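PDB 4YAC: C alpha-dehydrogenase from Sphingobium sp. SYK-6, which is a short-chain dehydrogenase/reductase that binds NADH and probably oxidises the C-alpha alcohol of lignin-derived beta-aryl ethers, passing hydride to a nicotinamide cofactor. Local coordinates for residues Ala27-Met32 against Leu234-Leu239; Ala70-Val75 against Met127-Glu132; Ser146-Leu151 against Ala163-Ala168; Ser170-Met175 against Arg246-Pro251; Ala216-Leu221 against Pro253-Gly258. All coordinates share one frame; numbering follows the deposited sequence.

Interaction 1 of 5, residues Ala27-Met32 against Leu234-Leu239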
# COMPACT_ATOMS: atom_id res chain seq x y z
N ALA A 27 -17.60 -4.24 -24.03
CA ALA A 27 -18.78 -4.87 -24.63
C ALA A 27 -19.01 -4.43 -26.07
O ALA A 27 -19.40 -5.23 -26.93
CB ALA A 27 -20.01 -4.56 -23.80
N GLU A 28 -18.76 -3.15 -26.35
CA GLU A 28 -19.09 -2.57 -27.65
C GLU A 28 -17.94 -2.69 -28.64
O GLU A 28 -18.07 -3.36 -29.66
CB GLU A 28 -19.49 -1.10 -27.48
CG GLU A 28 -20.77 -0.92 -26.69
CD GLU A 28 -21.21 0.53 -26.59
OE1 GLU A 28 -21.57 1.11 -27.64
OE2 GLU A 28 -21.19 1.09 -25.47
N GLU A 29 -16.82 -2.05 -28.34
CA GLU A 29 -15.68 -2.06 -29.25
C GLU A 29 -15.00 -3.42 -29.31
O GLU A 29 -14.87 -4.02 -30.38
CB GLU A 29 -14.65 -1.00 -28.85
CG GLU A 29 -15.20 0.41 -28.79
CD GLU A 29 -14.15 1.42 -28.38
OE1 GLU A 29 -12.95 1.15 -28.60
OE2 GLU A 29 -14.53 2.47 -27.83
N ALA A 30 -14.57 -3.91 -28.15
CA ALA A 30 -13.84 -5.17 -28.08
C ALA A 30 -14.74 -6.38 -28.30
O ALA A 30 -14.24 -7.49 -28.52
CB ALA A 30 -13.14 -5.29 -26.73
N GLN A 31 -16.05 -6.18 -28.21
CA GLN A 31 -17.02 -7.24 -28.42
C GLN A 31 -16.82 -8.41 -27.45
O GLN A 31 -16.99 -9.57 -27.83
CB GLN A 31 -16.96 -7.75 -29.87
CG GLN A 31 -17.25 -6.67 -30.90
CD GLN A 31 -17.18 -7.19 -32.32
OE1 GLN A 31 -16.13 -7.15 -32.96
NE2 GLN A 31 -18.30 -7.70 -32.82
N MET A 32 -16.46 -8.11 -26.21
CA MET A 32 -16.39 -9.13 -25.18
C MET A 32 -17.79 -9.40 -24.63
O MET A 32 -18.69 -8.56 -24.74
CB MET A 32 -15.47 -8.70 -24.04
CG MET A 32 -14.06 -8.38 -24.47
SD MET A 32 -12.93 -8.21 -23.07
CE MET A 32 -12.80 -9.92 -22.55
N LEU A 234 -11.19 6.74 -20.81
CA LEU A 234 -10.32 5.97 -19.93
C LEU A 234 -10.52 4.48 -20.17
O LEU A 234 -9.60 3.68 -19.98
CB LEU A 234 -10.60 6.29 -18.45
CG LEU A 234 -9.48 6.81 -17.53
CD1 LEU A 234 -9.72 6.31 -16.12
CD2 LEU A 234 -8.07 6.45 -17.98
N GLY A 235 -11.72 4.11 -20.60
CA GLY A 235 -12.00 2.73 -20.95
C GLY A 235 -11.15 2.27 -22.12
O GLY A 235 -10.71 1.13 -22.17
N ARG A 236 -10.92 3.17 -23.07
CA ARG A 236 -10.11 2.85 -24.23
C ARG A 236 -8.63 2.74 -23.88
O ARG A 236 -7.91 1.94 -24.46
CB ARG A 236 -10.33 3.89 -25.33
CG ARG A 236 -11.70 3.77 -25.96
CD ARG A 236 -12.01 4.90 -26.92
NE ARG A 236 -13.26 4.63 -27.62
CZ ARG A 236 -14.22 5.53 -27.86
NH1 ARG A 236 -14.09 6.79 -27.47
NH2 ARG A 236 -15.31 5.16 -28.51
N VAL A 237 -8.19 3.54 -22.91
CA VAL A 237 -6.83 3.43 -22.40
C VAL A 237 -6.64 2.04 -21.81
O VAL A 237 -5.60 1.41 -22.02
CB VAL A 237 -6.53 4.51 -21.32
CG1 VAL A 237 -5.17 4.27 -20.67
CG2 VAL A 237 -6.59 5.90 -21.93
N VAL A 238 -7.64 1.58 -21.08
CA VAL A 238 -7.60 0.26 -20.46
C VAL A 238 -7.55 -0.82 -21.53
O VAL A 238 -6.74 -1.73 -21.46
CB VAL A 238 -8.82 0.03 -19.55
CG1 VAL A 238 -9.00 -1.45 -19.23
CG2 VAL A 238 -8.66 0.83 -18.27
N LEU A 239 -8.45 -0.71 -22.50
CA LEU A 239 -8.53 -1.69 -23.58
C LEU A 239 -7.17 -1.86 -24.23
O LEU A 239 -6.71 -2.97 -24.46
CB LEU A 239 -9.56 -1.27 -24.62
CG LEU A 239 -9.66 -2.17 -25.85
CD1 LEU A 239 -10.00 -3.60 -25.46
CD2 LEU A 239 -10.69 -1.62 -26.82
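Glu29 and Arg236 meet across the gap between the chain at the C-terminal side of helix 17-28 and helix 231-243, their side chains crossing at about a right angle. The glutamate heads straight for the neighbouring helix: CG lies beside the backbone N and anti to the carbonyl carbon (chi1 -57°), and the chain beyond is extended. The arginine reaches out from its helix, extended from CG to NE, and offers the edge of its guanidinium. One oxygen takes both N-H groups. Arg236 NE is modelled 2.5 Å from Glu29 OE2, a salt bridge so short that its length is doubtful, and it comes in on the syn side of the carboxylate. Arg236 NH2 adds a weak bond of 2.9 Å to the same Glu29 OE2, bent to 125° at the hydrogen. With carboxylate and guanidinium planes turned 32° apart, the pair falls short of the flat bidentate arrangement in which each oxygen has its own donor. Glu29 OE1 makes no bond across the contact; it lies 3.6 Å from Arg236 NE and 4.0 Å from Leu239 CD2.

Deeper in, the contact is apolar. Ala30 CB touches Leu239 CD1 at 3.8 Å, and its small methyl lets the backbone here come close to the branched leucine, which also rests on Val25 and Leu4. Gln31, with positive phi, turns the chain out of the helix. Arg236 NH1 has a second, long and weak ion pair with Asp233. Since the charged pair lies towards the surface, solvent probably weakens the electrostatic gain, whereas the alanine-leucine contact is buried and owes nothing to charge.

Interaction 2 of 5, residues Ala70-Val75 against Met127-Glu132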
# COMPACT_ATOMS: atom_id res chain seq x y z
N ALA A 70 -20.93 -14.69 -1.79
CA ALA A 70 -21.70 -14.15 -2.91
C ALA A 70 -20.81 -13.92 -4.12
O ALA A 70 -21.25 -14.07 -5.25
CB ALA A 70 -22.40 -12.87 -2.51
N TYR A 71 -19.55 -13.55 -3.88
CA TYR A 71 -18.63 -13.31 -4.98
C TYR A 71 -18.43 -14.61 -5.76
O TYR A 71 -18.51 -14.63 -6.99
CB TYR A 71 -17.29 -12.78 -4.47
CG TYR A 71 -16.56 -11.88 -5.45
CD1 TYR A 71 -16.48 -12.21 -6.80
CD2 TYR A 71 -15.97 -10.69 -5.03
CE1 TYR A 71 -15.82 -11.39 -7.69
CE2 TYR A 71 -15.31 -9.86 -5.93
CZ TYR A 71 -15.24 -10.22 -7.26
OH TYR A 71 -14.58 -9.40 -8.15
N ALA A 72 -18.21 -15.70 -5.04
CA ALA A 72 -18.02 -17.00 -5.67
C ALA A 72 -19.27 -17.39 -6.46
O ALA A 72 -19.16 -17.94 -7.57
CB ALA A 72 -17.71 -18.05 -4.64
N ALA A 73 -20.43 -17.11 -5.90
CA ALA A 73 -21.69 -17.42 -6.57
C ALA A 73 -21.85 -16.59 -7.84
O ALA A 73 -22.34 -17.09 -8.85
CB ALA A 73 -22.87 -17.18 -5.63
N ALA A 74 -21.42 -15.33 -7.78
CA ALA A 74 -21.54 -14.42 -8.91
C ALA A 74 -20.63 -14.85 -10.06
O ALA A 74 -20.99 -14.73 -11.23
CB ALA A 74 -21.23 -13.00 -8.49
N VAL A 75 -19.44 -15.34 -9.72
CA VAL A 75 -18.53 -15.82 -10.75
C VAL A 75 -19.04 -17.14 -11.33
O VAL A 75 -18.92 -17.37 -12.53
CB VAL A 75 -17.10 -15.97 -10.20
CG1 VAL A 75 -16.19 -16.63 -11.22
CG2 VAL A 75 -16.54 -14.61 -9.82
N MET A 127 -8.69 -15.80 -9.98
CA MET A 127 -7.35 -16.13 -10.47
C MET A 127 -7.02 -17.62 -10.33
O MET A 127 -6.41 -18.20 -11.23
CB MET A 127 -6.32 -15.26 -9.73
CG MET A 127 -4.87 -15.62 -9.95
SD MET A 127 -4.25 -16.61 -8.58
CE MET A 127 -4.38 -15.48 -7.19
N PRO A 128 -7.43 -18.27 -9.23
CA PRO A 128 -7.21 -19.72 -9.16
C PRO A 128 -7.98 -20.52 -10.22
O PRO A 128 -7.53 -21.59 -10.62
CB PRO A 128 -7.69 -20.08 -7.75
CG PRO A 128 -7.49 -18.83 -6.96
CD PRO A 128 -7.84 -17.72 -7.92
N ARG A 129 -9.12 -20.01 -10.66
CA ARG A 129 -9.88 -20.65 -11.72
C ARG A 129 -9.16 -20.49 -13.05
O ARG A 129 -9.13 -21.42 -13.87
CB ARG A 129 -11.29 -20.07 -11.81
CG ARG A 129 -12.07 -20.12 -10.51
CD ARG A 129 -13.50 -19.65 -10.71
NE ARG A 129 -14.24 -19.54 -9.45
CZ ARG A 129 -15.56 -19.69 -9.33
NH1 ARG A 129 -16.30 -19.98 -10.39
NH2 ARG A 129 -16.13 -19.56 -8.15
N MET A 130 -8.58 -19.32 -13.27
CA MET A 130 -7.79 -19.07 -14.48
C MET A 130 -6.63 -20.05 -14.58
O MET A 130 -6.41 -20.65 -15.63
CB MET A 130 -7.25 -17.64 -14.49
CG MET A 130 -8.27 -16.57 -14.81
SD MET A 130 -7.56 -14.93 -14.59
CE MET A 130 -8.85 -13.90 -15.27
N ILE A 131 -5.90 -20.20 -13.49
CA ILE A 131 -4.74 -21.09 -13.45
C ILE A 131 -5.17 -22.53 -13.73
O ILE A 131 -4.55 -23.23 -14.53
CB ILE A 131 -4.00 -20.99 -12.09
CG1 ILE A 131 -3.31 -19.63 -11.98
CG2 ILE A 131 -2.98 -22.10 -11.92
CD1 ILE A 131 -2.80 -19.29 -10.61
N GLU A 132 -6.24 -22.95 -13.06
CA GLU A 132 -6.75 -24.31 -13.19
C GLU A 132 -7.16 -24.63 -14.63
O GLU A 132 -6.98 -25.75 -15.11
CB GLU A 132 -7.93 -24.50 -12.23
CG GLU A 132 -8.78 -25.74 -12.48
CD GLU A 132 -9.92 -25.86 -11.48
OE1 GLU A 132 -10.10 -24.92 -10.67
OE2 GLU A 132 -10.63 -26.88 -11.51
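Arg129 lays one face of its guanidinium over a methyl group of Val75. Val75 CG1 stands 3.4 Å above that plane, offset toward its rim, and its nearest atom there is Arg129 NH1 at 3.5 Å. The two side chains come from opposite directions. In Val75, CG1 is anti to the backbone N (chi1 173°), which aims this branch at the arginine, while CG2 lies in plane at the edge of the Tyr71 ring. Arg129, extended from CG to NE, bridges the 10.0 Å between Val75 CA and Arg129 CA, a reach that suits a long residue. Its far end passes Ala72, whose CB is 4.1 Å from Arg129 NH2, a small residue that leaves room for the guanidinium.

The charge itself is met just beyond: Asp76 and Glu79 both form salt bridges with Arg129 NH1, and Thr125 O takes a weak hydrogen bond from Arg129 NE. Acid groups thus hold the guanidinium, and Val75 gives it an apolar bed. On its inner side Val75 touches Phe10 of strand 8-12. Neighbouring helices 68-81 and 105-133, packed against the central parallel sheet, are a hallmark of the Rossmann fold of short-chain dehydrogenases.

Interaction 3 of 5, residues Ser146-Leu151 against Ala163-Ala168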
# COMPACT_ATOMS: atom_id res chain seq x y z
N SER A 146 -3.42 8.26 -6.05
CA SER A 146 -3.23 8.25 -4.60
C SER A 146 -2.40 7.05 -4.16
O SER A 146 -2.05 6.93 -2.99
CB SER A 146 -4.57 8.25 -3.87
OG SER A 146 -5.22 9.50 -4.00
N ALA A 147 -2.11 6.15 -5.10
CA ALA A 147 -1.18 5.05 -4.84
C ALA A 147 0.27 5.54 -4.95
O ALA A 147 1.20 4.77 -4.75
CB ALA A 147 -1.43 3.90 -5.80
N PHE A 148 0.44 6.82 -5.28
CA PHE A 148 1.76 7.44 -5.40
C PHE A 148 1.88 8.73 -4.59
O PHE A 148 2.99 9.15 -4.25
CB PHE A 148 2.08 7.76 -6.86
CG PHE A 148 2.40 6.55 -7.69
CD1 PHE A 148 3.69 6.07 -7.76
CD2 PHE A 148 1.41 5.92 -8.41
CE1 PHE A 148 3.99 4.96 -8.53
CE2 PHE A 148 1.70 4.81 -9.18
CZ PHE A 148 2.99 4.33 -9.24
N VAL A 149 0.75 9.36 -4.32
CA VAL A 149 0.75 10.71 -3.74
C VAL A 149 -0.23 10.85 -2.59
O VAL A 149 -1.45 10.83 -2.79
CB VAL A 149 0.41 11.77 -4.80
CG1 VAL A 149 0.66 13.17 -4.25
CG2 VAL A 149 1.23 11.54 -6.06
N ALA A 150 0.30 11.03 -1.39
CA ALA A 150 -0.52 11.34 -0.22
C ALA A 150 -0.93 12.81 -0.25
O ALA A 150 -0.13 13.68 -0.60
CB ALA A 150 0.24 11.02 1.06
N LEU A 151 -2.18 13.08 0.12
CA LEU A 151 -2.75 14.43 0.07
C LEU A 151 -3.46 14.72 1.39
O LEU A 151 -3.86 13.80 2.10
CB LEU A 151 -3.76 14.55 -1.08
CG LEU A 151 -3.44 15.28 -2.39
CD1 LEU A 151 -1.97 15.57 -2.61
CD2 LEU A 151 -4.00 14.47 -3.55
N ALA A 163 -2.28 -0.11 -0.90
CA ALA A 163 -2.45 -1.54 -0.66
C ALA A 163 -2.64 -2.31 -1.96
O ALA A 163 -1.91 -3.27 -2.21
CB ALA A 163 -3.63 -1.78 0.27
N VAL A 164 -3.59 -1.90 -2.79
CA VAL A 164 -3.88 -2.68 -3.99
C VAL A 164 -2.78 -2.46 -5.03
O VAL A 164 -2.60 -3.31 -5.91
CB VAL A 164 -5.26 -2.34 -4.59
CG1 VAL A 164 -6.36 -2.79 -3.64
CG2 VAL A 164 -5.38 -0.86 -4.92
N ARG A 165 -2.04 -1.36 -4.94
CA ARG A 165 -0.86 -1.22 -5.78
C ARG A 165 0.13 -2.33 -5.45
O ARG A 165 0.70 -2.95 -6.35
CB ARG A 165 -0.19 0.15 -5.60
CG ARG A 165 1.22 0.20 -6.19
CD ARG A 165 1.89 1.54 -6.01
NE ARG A 165 3.30 1.48 -6.38
CZ ARG A 165 4.20 2.41 -6.10
NH1 ARG A 165 3.85 3.49 -5.42
NH2 ARG A 165 5.46 2.25 -6.48
N GLY A 166 0.34 -2.56 -4.16
CA GLY A 166 1.23 -3.62 -3.72
C GLY A 166 0.76 -4.97 -4.22
O GLY A 166 1.55 -5.79 -4.70
N LEU A 167 -0.55 -5.20 -4.11
CA LEU A 167 -1.13 -6.44 -4.59
C LEU A 167 -0.90 -6.59 -6.09
O LEU A 167 -0.56 -7.68 -6.57
CB LEU A 167 -2.63 -6.50 -4.29
CG LEU A 167 -3.39 -7.70 -4.87
CD1 LEU A 167 -2.80 -9.01 -4.40
CD2 LEU A 167 -4.86 -7.62 -4.51
N ALA A 168 -1.09 -5.50 -6.83
CA ALA A 168 -0.89 -5.53 -8.28
C ALA A 168 0.55 -5.86 -8.64
O ALA A 168 0.80 -6.70 -9.51
CB ALA A 168 -1.30 -4.19 -8.89
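Ala147, in the loop that follows strand 137-142, packs its CB 4.0 Å from Arg165 CB on helix 155-174, and the small methyl lets the loop lie close to the helix. Its carbonyl does more. Arg165 NH1 donates to Ala147 O over 3.0 Å, with 153° at the hydrogen; the oxygen lies at the edge of the guanidinium, in its plane. Arg165 gets there because CG is anti to the backbone N (chi1 166°) and the chain runs extended from CG to NE, past the alanine.

Phe148 comes next, and its ring lies on a face of the same guanidinium. The two side chains cross at about a right angle, yet the flat groups stack, centres 4.1 Å apart and planes 24° from parallel. The stack is offset: Phe148 CE1 is over the rim of the guanidinium, 3.4 Å from Arg165 NH1. Further on, Val149 and Leu151 pack on Phe218.

Glu169, one turn along the helix, forms a salt bridge with Arg165 NE, and Tyr162 of the second subunit packs on the arginine. The buried cation is therefore answered in three ways, by the Glu169 carboxylate at NE, by a carbonyl at its edge and by pi electrons over its face. Together they fix the rotation of the guanidinium and probably repay much of the cost of removing it from water.

Interaction 4 of 5, residues Ser170-Met175 against Arg246-Pro251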
# COMPACT_ATOMS: atom_id res chain seq x y z
N SER A 170 2.58 -7.43 -6.88
CA SER A 170 2.80 -8.81 -6.46
C SER A 170 2.28 -9.80 -7.49
O SER A 170 2.95 -10.78 -7.83
CB SER A 170 2.14 -9.06 -5.10
OG SER A 170 2.80 -8.33 -4.08
N LEU A 171 1.08 -9.54 -8.00
CA LEU A 171 0.52 -10.35 -9.08
C LEU A 171 1.45 -10.32 -10.29
O LEU A 171 1.63 -11.33 -10.98
CB LEU A 171 -0.86 -9.83 -9.47
CG LEU A 171 -2.15 -10.56 -9.07
CD1 LEU A 171 -1.96 -11.63 -8.01
CD2 LEU A 171 -3.17 -9.55 -8.60
N ARG A 172 2.03 -9.16 -10.55
CA ARG A 172 2.90 -8.96 -11.70
C ARG A 172 4.08 -9.93 -11.69
O ARG A 172 4.56 -10.35 -12.75
CB ARG A 172 3.41 -7.52 -11.72
CG ARG A 172 4.12 -7.14 -13.01
CD ARG A 172 4.80 -5.79 -12.89
NE ARG A 172 5.38 -5.37 -14.16
CZ ARG A 172 6.21 -4.33 -14.30
NH1 ARG A 172 6.55 -3.60 -13.24
NH2 ARG A 172 6.69 -4.02 -15.49
N VAL A 173 4.55 -10.29 -10.50
CA VAL A 173 5.68 -11.21 -10.36
C VAL A 173 5.27 -12.65 -10.66
O VAL A 173 6.02 -13.39 -11.31
CB VAL A 173 6.29 -11.15 -8.94
CG1 VAL A 173 7.34 -12.24 -8.73
CG2 VAL A 173 6.90 -9.78 -8.68
N GLU A 174 4.10 -13.06 -10.17
CA GLU A 174 3.75 -14.48 -10.13
C GLU A 174 2.82 -14.94 -11.25
O GLU A 174 2.74 -16.14 -11.51
CB GLU A 174 3.12 -14.80 -8.76
CG GLU A 174 4.09 -14.56 -7.60
CD GLU A 174 3.57 -15.04 -6.26
OE1 GLU A 174 2.86 -16.07 -6.21
OE2 GLU A 174 3.88 -14.40 -5.24
N MET A 175 2.14 -14.02 -11.91
CA MET A 175 1.14 -14.42 -12.91
C MET A 175 1.68 -14.73 -14.32
O MET A 175 1.08 -15.55 -15.02
CB MET A 175 0.07 -13.33 -13.02
CG MET A 175 -0.84 -13.24 -11.79
SD MET A 175 -1.72 -14.78 -11.43
CE MET A 175 -0.68 -15.47 -10.14
N ARG A 246 0.17 -4.24 -20.85
CA ARG A 246 0.94 -3.21 -20.16
C ARG A 246 0.59 -3.17 -18.68
O ARG A 246 -0.59 -3.19 -18.32
CB ARG A 246 0.69 -1.84 -20.78
CG ARG A 246 0.97 -1.79 -22.26
CD ARG A 246 1.33 -0.39 -22.69
NE ARG A 246 1.51 -0.31 -24.14
CZ ARG A 246 0.59 0.10 -25.00
NH1 ARG A 246 -0.60 0.51 -24.57
NH2 ARG A 246 0.85 0.13 -26.30
N PHE A 247 1.60 -3.11 -17.83
CA PHE A 247 1.36 -3.10 -16.39
C PHE A 247 1.05 -1.70 -15.86
O PHE A 247 0.00 -1.48 -15.26
CB PHE A 247 2.54 -3.66 -15.63
CG PHE A 247 2.34 -3.63 -14.14
CD1 PHE A 247 1.48 -4.53 -13.54
CD2 PHE A 247 2.98 -2.68 -13.36
CE1 PHE A 247 1.27 -4.50 -12.18
CE2 PHE A 247 2.77 -2.65 -11.99
CZ PHE A 247 1.92 -3.56 -11.40
N TRP A 248 1.99 -0.77 -16.06
CA TRP A 248 1.81 0.60 -15.59
C TRP A 248 0.91 1.40 -16.52
O TRP A 248 1.35 1.85 -17.58
CB TRP A 248 3.16 1.31 -15.46
CG TRP A 248 4.06 0.78 -14.39
CD1 TRP A 248 5.28 0.19 -14.56
CD2 TRP A 248 3.81 0.78 -12.98
NE1 TRP A 248 5.80 -0.17 -13.35
CE2 TRP A 248 4.92 0.17 -12.36
CE3 TRP A 248 2.75 1.23 -12.18
CZ2 TRP A 248 5.01 0.01 -10.98
CZ3 TRP A 248 2.84 1.07 -10.81
CH2 TRP A 248 3.96 0.46 -10.22
N VAL A 249 -0.35 1.56 -16.14
CA VAL A 249 -1.28 2.37 -16.91
C VAL A 249 -1.48 3.69 -16.18
O VAL A 249 -2.41 3.86 -15.38
CB VAL A 249 -2.63 1.66 -17.13
CG1 VAL A 249 -3.45 2.39 -18.19
CG2 VAL A 249 -2.40 0.21 -17.56
N LEU A 250 -0.57 4.62 -16.46
CA LEU A 250 -0.52 5.93 -15.82
C LEU A 250 -0.52 7.01 -16.89
O LEU A 250 0.52 7.59 -17.19
CB LEU A 250 0.74 6.05 -14.95
CG LEU A 250 1.16 4.83 -14.12
CD1 LEU A 250 2.62 4.96 -13.70
CD2 LEU A 250 0.28 4.67 -12.92
N PRO A 251 -1.68 7.28 -17.49
CA PRO A 251 -1.68 8.12 -18.70
C PRO A 251 -1.59 9.62 -18.43
O PRO A 251 -2.32 10.40 -19.03
CB PRO A 251 -3.01 7.74 -19.36
CG PRO A 251 -3.91 7.40 -18.24
CD PRO A 251 -3.03 6.80 -17.16
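Arg172 lies flat on the ring of Phe247, joining helix 155-174 to the chain entering strand 248-249, the last strand in the parallel sheet of this Rossmann fold. The aliphatic part of the arginine makes the central contact. Arg172 CD stands 3.5 Å from the centroid of the Phe247 ring and 10° off its normal, a CH-pi interaction over the face. Next to it Arg172 NE is 3.5 Å from Phe247 CG, and the guanidinium continues past the rim of the ring with its plane only 3° from parallel. Long and unbranched, arginine can cover an aromatic face with its methylenes and still carry its charge beyond. CG anti to the backbone N (chi1 -169°) and an extended chain as far as NE lead it across the phenyl.

Trp248 stands beyond that end, its indole plane nearly perpendicular to the guanidinium and its NE1 3.5 Å from Arg172 NH1. Both nitrogens serve one acceptor: Glu265 OE1 of the second subunit forms a salt bridge with Arg172 NH1 and accepts a hydrogen bond from Trp248 NE1. The arginine and tryptophan thus present their donors to the dimer partner.

Further out, Phe247 is bedded on Val182, Ala168 and Glu169, and backbone bonds to Leu184 tie Phe247 and Val249 to strand 180-185. The two aromatic residues also support each other: Phe247 CE2 sits 3.4 Å above the indole plane of Trp248, over its centre, while Trp248 CD1 lies in plane at the edge of the phenyl ring.

Interaction 5 of 5, residues Ala216-Leu221 against Pro253-Gly258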
# COMPACT_ATOMS: atom_id res chain seq x y z
N ALA A 216 1.19 22.08 -4.18
CA ALA A 216 -0.15 22.54 -4.52
C ALA A 216 -0.34 22.34 -6.02
O ALA A 216 -1.44 22.47 -6.55
CB ALA A 216 -0.34 24.00 -4.14
N VAL A 217 0.77 22.02 -6.69
CA VAL A 217 0.80 21.86 -8.14
C VAL A 217 0.19 20.52 -8.55
O VAL A 217 -0.40 20.41 -9.62
CB VAL A 217 2.26 22.00 -8.72
CG1 VAL A 217 3.33 21.56 -7.72
CG2 VAL A 217 2.42 21.24 -10.04
N PHE A 218 0.34 19.50 -7.71
CA PHE A 218 -0.25 18.20 -8.01
C PHE A 218 -1.76 18.31 -8.15
O PHE A 218 -2.34 17.79 -9.10
CB PHE A 218 0.09 17.17 -6.93
CG PHE A 218 -0.55 15.83 -7.17
CD1 PHE A 218 -1.71 15.46 -6.50
CD2 PHE A 218 -0.02 14.95 -8.10
CE1 PHE A 218 -2.30 14.23 -6.73
CE2 PHE A 218 -0.61 13.72 -8.34
CZ PHE A 218 -1.75 13.36 -7.65
N ALA A 219 -2.39 18.99 -7.19
CA ALA A 219 -3.83 19.19 -7.20
C ALA A 219 -4.26 19.97 -8.44
O ALA A 219 -5.33 19.72 -9.01
CB ALA A 219 -4.27 19.92 -5.94
N GLY A 220 -3.43 20.92 -8.86
CA GLY A 220 -3.72 21.74 -10.02
C GLY A 220 -3.63 20.94 -11.31
O GLY A 220 -4.47 21.10 -12.20
N LEU A 221 -2.61 20.10 -11.41
CA LEU A 221 -2.48 19.21 -12.56
C LEU A 221 -3.64 18.23 -12.55
O LEU A 221 -4.22 17.93 -13.59
CB LEU A 221 -1.14 18.47 -12.52
CG LEU A 221 0.11 19.35 -12.63
CD1 LEU A 221 1.37 18.51 -12.57
CD2 LEU A 221 0.07 20.19 -13.90
N PRO A 253 1.56 12.23 -18.26
CA PRO A 253 2.97 12.64 -18.29
C PRO A 253 3.26 13.84 -17.39
O PRO A 253 4.42 14.11 -17.09
CB PRO A 253 3.21 12.99 -19.77
CG PRO A 253 2.10 12.36 -20.52
CD PRO A 253 0.93 12.30 -19.60
N GLU A 254 2.22 14.55 -16.97
CA GLU A 254 2.36 15.69 -16.07
C GLU A 254 3.05 15.32 -14.77
O GLU A 254 3.93 16.03 -14.29
CB GLU A 254 1.00 16.29 -15.72
CG GLU A 254 0.13 16.62 -16.88
CD GLU A 254 -0.84 15.51 -17.23
OE1 GLU A 254 -0.39 14.41 -17.59
OE2 GLU A 254 -2.06 15.75 -17.14
N PHE A 255 2.63 14.19 -14.21
CA PHE A 255 3.04 13.79 -12.88
C PHE A 255 4.49 13.32 -12.84
O PHE A 255 5.02 13.00 -11.77
CB PHE A 255 2.11 12.68 -12.37
CG PHE A 255 0.67 13.12 -12.21
CD1 PHE A 255 0.36 14.40 -11.75
CD2 PHE A 255 -0.38 12.27 -12.52
CE1 PHE A 255 -0.95 14.80 -11.61
CE2 PHE A 255 -1.69 12.67 -12.38
CZ PHE A 255 -1.98 13.94 -11.92
N ALA A 256 5.14 13.28 -14.00
CA ALA A 256 6.50 12.78 -14.11
C ALA A 256 7.49 13.56 -13.24
O ALA A 256 8.13 12.98 -12.36
CB ALA A 256 6.96 12.81 -15.56
N GLU A 257 7.60 14.86 -13.47
CA GLU A 257 8.57 15.67 -12.74
C GLU A 257 8.27 15.66 -11.25
O GLU A 257 9.18 15.62 -10.42
CB GLU A 257 8.59 17.11 -13.27
CG GLU A 257 9.15 17.27 -14.68
CD GLU A 257 10.53 16.64 -14.86
OE1 GLU A 257 11.47 17.05 -14.15
OE2 GLU A 257 10.66 15.73 -15.71
N GLY A 258 6.99 15.69 -10.90
CA GLY A 258 6.59 15.61 -9.50
C GLY A 258 6.96 14.26 -8.90
O GLY A 258 7.38 14.19 -7.75
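Helix 217-228, near its N-terminal side and in the region where short-chain dehydrogenases commonly carry a substrate-covering lobe, meets the chain leading into helix 255-271 through Phe218 and Phe255. The two side chains cross at about a right angle, and their rings lie obliquely, centroids 4.8 Å apart and planes at 35°. Phe218 CE2 stands over one face of the Phe255 ring, toward its rim, and comes to 3.5 Å from Phe255 CE1. Phe218 gets there with CG anti to the backbone N (chi1 177°). Large flat side chains suit a place where Phe218 CA and Phe255 CA are 7.3 Å apart, because the rings fill the space between.

Leu221, one turn on from Phe218, adds the second apolar patch. Its CB is 3.8 Å from Phe255 CE1, and its CD1 is 3.9 Å from Glu254 CB, the leucine and glutamate sliding past each other in opposite directions. Both helices follow strand 180-185 of the Rossmann sheet, and the loop that follows strand 137-142 adjoins them: Phe218 touches Val149 and Leu151, while Met145 touches both phenylalanines.

Of its side chain, Glu254 brings CB to this contact. Its chain is bent at chi2 (94°), and the carboxylate engages the second subunit, where Arg282 NE makes a salt bridge to Glu254 OE2. Arg286 of that subunit also packs on Leu221.

Along the chain, interaction 1 encloses interactions 2 and 3, which follow one another, and the segments of interactions 1, 4 and 5 alternate. Interactions 3 and 4 share helix 155-174, lie 13 Å apart between centres and touch through Phe148 and Trp248. Interaction 5 joins this group through Val149 and Leu151 on Phe218, and interaction 1 joins it where Val237 meets Val249. Interaction 2 meets interaction 4 through Met127 and Met175, but its centre lies 38 Å from that of interaction 5, on the opposite side of the chain's centre. Interactions 2 to 5 adjoin the second subunit, and interaction 1 reaches it through Val237 alone, so several contacts that pack the Rossmann sheet also border the dimer interface.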